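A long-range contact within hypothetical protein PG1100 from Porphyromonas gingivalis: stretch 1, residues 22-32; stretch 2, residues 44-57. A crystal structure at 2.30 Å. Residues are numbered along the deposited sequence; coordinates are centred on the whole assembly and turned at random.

Stretch 1 22-32: SLGRFQTSGIN
Stretch 2, residues 44-57: ALRSEVLPAIGQKA

This is a strand-on-helix contact, mostly apolar, with one weak hydrogen bond near its middle. The strand reaches Ser 29, after a corner in the chain at Leu 23. The helix enters from before Ala 44 and runs to Ile 53. The two elements are nearly antiparallel, with 171° between their N-to-C directions, and their axes approach to 8.3 Å. Together the stretches bury 451 Å², both sides summed.

The register follows from this direction. Phe 26 CA lies 6.2 Å from Ala 52 CA, Thr 28 CA lies 6.0 Å from Glu 48 CA, and Ile 31 CA lies 7.4 Å from Ala 44 CA. Phe 26 and Thr 28 point toward the helix, while Gln 27 between them points away, as expected in an extended strand.

The helix is not regular. It has a wider pi-type turn at 45-49, where Leu 50 N bonds to Leu 45 O at 2.8 Å. Val 49 N bonds to Ala 44 O at 3.2 Å. Further on, Ile 53 N returns to the usual spacing, bonding to Val 49 O at 3.1 Å. Gly 54 is the first residue to leave helical phi/psi, at -16/94.

Phe 26 has the largest covered area. Its chi1 is m (-43°) and its chi2 is 137°. Ala 52 CB sits 3.8 Å from the ring centroid and 24° off the ring normal, a CH-pi contact over the face. The small methyl comes close, with Ala 52 CB 3.4 Å from Phe 26 CG. The ring also meets backbone: Phe 26 CE2 is 3.1 Å from Ala 52 O, and Phe 26 CZ is 3.3 Å from Ile 53 CA.

Thr 28 (chi1 t) donates a weak hydrogen bond from OG1 to Glu 48 OE1 at 2.8 Å. Glu 48, with chi1 m, chi2 t and chi3 66°, carries its carboxylate to the strand. The same Glu 48 OE1 is 3.7 Å from Ser 29 N.

Beyond the strand, Gly 30 takes phi/psi 52/-126, where positive phi favours glycine. Ile 31, at 65/92, then points toward the helix with chi1 m and chi2 t. Its CD1 lies 4.2 Å from Val 49 CG2 and 4.4 Å from Leu 45 CD1, a buried aliphatic cluster. Val 49 is t.

At the other end, Lys 56 (chi1 p) points toward the strand. Lys 56 NZ is 4.2 Å from Leu 23 O, close enough for contact only.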

# COMPACT_ATOMS: atom_id res chain seq x y z
N SER A 22 31.91 25.16 -0.43
CA SER A 22 31.57 24.34 0.73
C SER A 22 32.69 24.30 1.76
O SER A 22 33.85 24.03 1.43
CB SER A 22 31.26 22.91 0.28
OG SER A 22 30.88 22.10 1.39
N LEU A 23 32.34 24.56 3.01
CA LEU A 23 33.31 24.53 4.10
C LEU A 23 32.94 23.42 5.07
O LEU A 23 33.77 22.95 5.84
CB LEU A 23 33.33 25.87 4.85
CG LEU A 23 33.61 27.11 4.00
CD1 LEU A 23 33.77 28.29 4.94
CD2 LEU A 23 34.88 26.92 3.16
N GLY A 24 31.67 23.01 5.01
CA GLY A 24 31.18 21.95 5.88
C GLY A 24 30.14 21.09 5.17
O GLY A 24 29.48 21.54 4.24
N ARG A 25 30.00 19.84 5.61
CA ARG A 25 29.05 18.91 5.01
C ARG A 25 28.74 17.86 6.09
O ARG A 25 29.49 16.90 6.29
CB ARG A 25 29.68 18.31 3.74
CG ARG A 25 28.73 17.65 2.71
CD ARG A 25 27.60 18.55 2.19
NE ARG A 25 26.68 17.81 1.31
CZ ARG A 25 26.95 17.47 0.04
NH1 ARG A 25 28.11 17.82 -0.50
NH2 ARG A 25 26.08 16.74 -0.67
N PHE A 26 27.64 18.07 6.82
CA PHE A 26 27.21 17.18 7.90
C PHE A 26 26.22 16.15 7.41
O PHE A 26 25.76 16.20 6.27
CB PHE A 26 26.54 17.99 9.02
CG PHE A 26 27.25 19.26 9.35
CD1 PHE A 26 26.53 20.44 9.57
CD2 PHE A 26 28.64 19.30 9.42
CE1 PHE A 26 27.19 21.63 9.84
CE2 PHE A 26 29.31 20.48 9.70
CZ PHE A 26 28.59 21.65 9.91
N GLN A 27 25.87 15.22 8.28
CA GLN A 27 24.93 14.16 7.94
C GLN A 27 24.06 13.83 9.15
O GLN A 27 24.51 13.15 10.06
CB GLN A 27 25.72 12.90 7.53
CG GLN A 27 25.11 12.08 6.40
CD GLN A 27 25.47 12.64 5.03
OE1 GLN A 27 24.82 13.55 4.51
NE2 GLN A 27 26.54 12.09 4.44
N THR A 28 22.83 14.32 9.16
CA THR A 28 21.92 14.03 10.26
C THR A 28 20.75 13.25 9.68
O THR A 28 20.86 12.69 8.59
CB THR A 28 21.39 15.31 10.93
OG1 THR A 28 20.66 14.96 12.11
CG2 THR A 28 20.46 16.06 9.99
N SER A 29 19.63 13.23 10.39
CA SER A 29 18.48 12.49 9.88
C SER A 29 17.14 13.11 10.21
O SER A 29 17.06 14.12 10.92
CB SER A 29 18.53 11.05 10.41
OG SER A 29 19.75 10.42 10.08
N GLY A 30 16.09 12.50 9.67
CA GLY A 30 14.73 12.96 9.91
C GLY A 30 14.45 14.42 9.65
O GLY A 30 14.70 14.94 8.56
N ILE A 31 13.91 15.09 10.66
CA ILE A 31 13.58 16.50 10.58
C ILE A 31 12.47 16.78 9.56
O ILE A 31 12.73 16.98 8.38
CB ILE A 31 14.83 17.35 10.23
CG1 ILE A 31 15.96 17.03 11.22
CG2 ILE A 31 14.49 18.83 10.31
CD1 ILE A 31 17.25 17.80 10.96
N ASN A 32 11.23 16.77 10.03
CA ASN A 32 10.06 17.02 9.19
C ASN A 32 8.96 17.62 10.07
O ASN A 32 8.41 16.95 10.95
CB ASN A 32 9.57 15.71 8.57
CG ASN A 32 8.33 15.90 7.71
OD1 ASN A 32 7.77 16.99 7.63
ND2 ASN A 32 7.88 14.82 7.07
N ALA A 44 16.60 16.92 17.90
CA ALA A 44 17.49 16.53 16.81
C ALA A 44 18.35 17.72 16.39
O ALA A 44 19.52 17.56 16.02
CB ALA A 44 16.68 16.03 15.62
N LEU A 45 17.76 18.91 16.45
CA LEU A 45 18.46 20.13 16.08
C LEU A 45 19.69 20.38 16.94
O LEU A 45 20.78 20.64 16.42
CB LEU A 45 17.52 21.33 16.16
CG LEU A 45 16.94 21.88 14.86
CD1 LEU A 45 16.35 20.75 14.03
CD2 LEU A 45 15.87 22.92 15.17
N ARG A 46 19.54 20.29 18.26
CA ARG A 46 20.65 20.54 19.15
C ARG A 46 21.39 19.32 19.68
O ARG A 46 22.07 19.40 20.70
CB ARG A 46 20.19 21.43 20.32
CG ARG A 46 18.99 20.93 21.10
CD ARG A 46 18.22 22.12 21.66
NE ARG A 46 17.15 21.75 22.58
CZ ARG A 46 16.24 22.61 23.03
NH1 ARG A 46 15.30 22.20 23.88
NH2 ARG A 46 16.24 23.87 22.63
N SER A 47 21.25 18.19 18.99
CA SER A 47 21.93 16.97 19.40
C SER A 47 22.57 16.34 18.17
O SER A 47 23.46 15.49 18.28
CB SER A 47 20.94 15.98 20.02
OG SER A 47 20.10 15.41 19.03
N GLU A 48 22.11 16.77 17.00
CA GLU A 48 22.62 16.26 15.74
C GLU A 48 23.12 17.39 14.84
O GLU A 48 24.16 17.27 14.21
CB GLU A 48 21.52 15.48 15.01
CG GLU A 48 20.93 14.32 15.81
CD GLU A 48 19.89 13.53 15.03
OE1 GLU A 48 20.25 12.89 14.02
OE2 GLU A 48 18.71 13.56 15.43
N VAL A 49 22.37 18.48 14.80
CA VAL A 49 22.75 19.60 13.95
C VAL A 49 23.79 20.51 14.60
O VAL A 49 24.85 20.74 14.03
CB VAL A 49 21.52 20.46 13.56
CG1 VAL A 49 21.91 21.43 12.46
CG2 VAL A 49 20.38 19.56 13.11
N LEU A 50 23.47 21.04 15.78
CA LEU A 50 24.39 21.93 16.49
C LEU A 50 25.77 21.35 16.71
O LEU A 50 26.77 22.01 16.44
CB LEU A 50 23.80 22.34 17.84
CG LEU A 50 23.37 23.80 17.99
CD1 LEU A 50 22.87 24.02 19.41
CD2 LEU A 50 24.53 24.74 17.69
N PRO A 51 25.86 20.11 17.20
CA PRO A 51 27.17 19.50 17.43
C PRO A 51 27.98 19.27 16.15
O PRO A 51 29.20 19.10 16.20
CB PRO A 51 26.83 18.20 18.15
CG PRO A 51 25.48 17.85 17.60
CD PRO A 51 24.78 19.20 17.63
N ALA A 52 27.29 19.28 15.02
CA ALA A 52 27.94 19.07 13.73
C ALA A 52 28.57 20.37 13.24
O ALA A 52 29.69 20.38 12.73
CB ALA A 52 26.93 18.56 12.71
N ILE A 53 27.83 21.46 13.39
CA ILE A 53 28.30 22.78 12.99
C ILE A 53 29.18 23.36 14.09
O ILE A 53 30.21 23.99 13.82
CB ILE A 53 27.12 23.76 12.76
CG1 ILE A 53 27.61 25.21 12.84
CG2 ILE A 53 26.05 23.55 13.80
CD1 ILE A 53 26.48 26.25 12.86
N GLY A 54 28.74 23.13 15.33
CA GLY A 54 29.43 23.62 16.52
C GLY A 54 30.86 24.09 16.30
O GLY A 54 31.80 23.29 16.36
N GLN A 55 31.02 25.38 16.07
CA GLN A 55 32.34 25.96 15.82
C GLN A 55 32.11 27.29 15.10
O GLN A 55 32.43 28.36 15.62
CB GLN A 55 33.16 25.04 14.91
CG GLN A 55 34.60 24.78 15.37
CD GLN A 55 35.34 26.06 15.74
OE1 GLN A 55 34.99 26.73 16.71
NE2 GLN A 55 36.38 26.39 14.97
N LYS A 56 31.55 27.21 13.90
CA LYS A 56 31.27 28.41 13.15
C LYS A 56 29.80 28.70 13.30
O LYS A 56 29.17 29.26 12.40
CB LYS A 56 31.60 28.22 11.68
CG LYS A 56 30.95 27.00 11.10
CD LYS A 56 31.95 25.90 10.96
CE LYS A 56 32.87 26.16 9.79
NZ LYS A 56 33.64 24.89 9.56
N ALA A 57 29.25 28.31 14.44
CA ALA A 57 27.84 28.52 14.72
C ALA A 57 27.50 30.00 14.75
O ALA A 57 26.36 30.39 14.54
CB ALA A 57 27.47 27.88 16.05